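Local coordinates for alpha,alpha-trehalose-phosphate synthase (UDP-forming) (Burkholderia multivorans, PDB 5UOF), which is a glycosyltransferase of family 20, built on the two-domain GT-B fold, at residues A[366-371]-A[392-397]. Sequence-based numbering, arbitrary orientation. Where two conformers were deposited one is given.
Sequences YVTPLR and VLVLSE
V367 pairs with L395, and Y366 with V394, where strands 364-367 and 392-396 lie side by side in the six-stranded parallel sheet, the outer legs of a β-α-β unit whose helix is 376-384. V367 N donates to V394 O (2.9 Å, 164° at the hydrogen), and S396 N returns a bond to V367 O, which also receives the CA-H of L395. Under helix 376-384, V367 CG2 meets L393 CD1 at 3.7 Å; the beta-branched valine suits a strand, and the longer leucine reaches across to it. On the other face, where helix 416-428 packs on Y366 and T368 through M419, V394 CG1 lies 3.9 Å from T368 CG2 and, more loosely, 4.3 Å from Y366 CD1; the phenol OH bonds to R283 O. Packing is tightest just beyond the end of strand 364-367, where S396 CB presses to 3.5 Å from T368 CA, a fit that suits a small side chain. With OG anti to its backbone N (chi1 167°), S396 gives its hydroxyl proton to P369 O at 2.7 Å. Beyond it the chains part toward the partly exposed R371 and E397, the latter salt-bridged to R174 of the second subunit. A small buried hydroxyl, also bonded to F398 N, thus satisfies a backbone carbonyl just past the last sheet bond.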
# COMPACT_ATOMS: atom_id res chain seq x y z
N TYR A 366 19.66 13.33 8.75
CA TYR A 366 18.22 13.47 8.52
C TYR A 366 17.85 12.51 7.40
O TYR A 366 17.99 12.82 6.21
CB TYR A 366 17.93 14.92 8.17
CG TYR A 366 16.49 15.36 8.06
CD1 TYR A 366 15.45 14.63 8.60
CD2 TYR A 366 16.20 16.56 7.42
CE1 TYR A 366 14.13 15.09 8.49
CE2 TYR A 366 14.91 17.02 7.31
CZ TYR A 366 13.88 16.29 7.83
OH TYR A 366 12.60 16.77 7.68
N VAL A 367 17.40 11.31 7.78
CA VAL A 367 17.24 10.20 6.85
C VAL A 367 15.84 9.62 6.98
O VAL A 367 15.62 8.62 7.68
CB VAL A 367 18.31 9.12 7.12
CG1 VAL A 367 18.28 8.04 6.05
CG2 VAL A 367 19.70 9.75 7.22
N THR A 368 14.87 10.23 6.33
CA THR A 368 13.46 9.89 6.57
C THR A 368 12.72 9.58 5.27
O THR A 368 11.69 10.20 4.97
CB THR A 368 12.79 11.01 7.36
OG1 THR A 368 12.83 12.23 6.62
CG2 THR A 368 13.49 11.22 8.73
N PRO A 369 13.18 8.59 4.51
CA PRO A 369 12.44 8.20 3.30
C PRO A 369 11.07 7.66 3.65
O PRO A 369 10.86 7.11 4.73
CB PRO A 369 13.31 7.08 2.69
CG PRO A 369 14.04 6.49 3.89
CD PRO A 369 14.33 7.71 4.76
N LEU A 370 10.14 7.78 2.69
CA LEU A 370 8.80 7.23 2.89
C LEU A 370 8.83 5.71 2.95
O LEU A 370 7.99 5.10 3.61
CB LEU A 370 7.86 7.68 1.77
CG LEU A 370 7.82 9.20 1.59
CD1 LEU A 370 6.80 9.56 0.50
CD2 LEU A 370 7.51 9.90 2.92
N ARG A 371 9.79 5.09 2.25
CA ARG A 371 9.93 3.65 2.22
C ARG A 371 11.31 3.32 1.67
O ARG A 371 11.73 3.91 0.66
CB ARG A 371 8.81 3.04 1.35
CG ARG A 371 8.82 1.52 1.24
CD ARG A 371 8.73 0.83 2.58
NE ARG A 371 7.40 0.96 3.19
CZ ARG A 371 6.93 0.10 4.09
NH1 ARG A 371 7.66 -0.94 4.46
NH2 ARG A 371 5.71 0.27 4.59
N VAL A 392 23.13 13.02 15.93
CA VAL A 392 21.88 12.32 16.19
C VAL A 392 21.26 11.93 14.86
O VAL A 392 21.16 12.77 13.95
CB VAL A 392 20.89 13.18 16.98
CG1 VAL A 392 19.55 12.45 17.15
CG2 VAL A 392 21.49 13.57 18.33
N LEU A 393 20.83 10.67 14.74
CA LEU A 393 20.17 10.20 13.53
C LEU A 393 18.67 10.31 13.71
O LEU A 393 18.11 9.74 14.65
CB LEU A 393 20.55 8.75 13.24
CG LEU A 393 19.81 8.06 12.08
CD1 LEU A 393 20.18 8.72 10.76
CD2 LEU A 393 20.16 6.59 12.07
N VAL A 394 18.02 11.03 12.80
CA VAL A 394 16.56 11.08 12.70
C VAL A 394 16.19 10.18 11.54
O VAL A 394 16.62 10.42 10.40
CB VAL A 394 16.06 12.51 12.47
CG1 VAL A 394 14.55 12.51 12.27
CG2 VAL A 394 16.42 13.40 13.67
N LEU A 395 15.41 9.13 11.81
CA LEU A 395 15.27 8.01 10.88
C LEU A 395 13.81 7.65 10.69
O LEU A 395 13.07 7.51 11.67
CB LEU A 395 16.04 6.78 11.41
CG LEU A 395 16.00 5.51 10.54
CD1 LEU A 395 16.61 5.78 9.19
CD2 LEU A 395 16.76 4.37 11.22
N SER A 396 13.41 7.44 9.43
CA SER A 396 12.05 7.00 9.13
C SER A 396 11.81 5.57 9.61
O SER A 396 12.63 4.68 9.38
CB SER A 396 11.82 7.04 7.62
OG SER A 396 10.62 6.34 7.27
N GLU A 397 10.65 5.35 10.24
CA GLU A 397 10.27 4.01 10.66
C GLU A 397 10.00 3.08 9.48
O GLU A 397 9.82 1.88 9.71
CB GLU A 397 9.02 4.06 11.54
CG GLU A 397 7.81 4.62 10.85
CD GLU A 397 6.59 4.51 11.74
OE1 GLU A 397 5.94 3.44 11.73
OE2 GLU A 397 6.31 5.48 12.46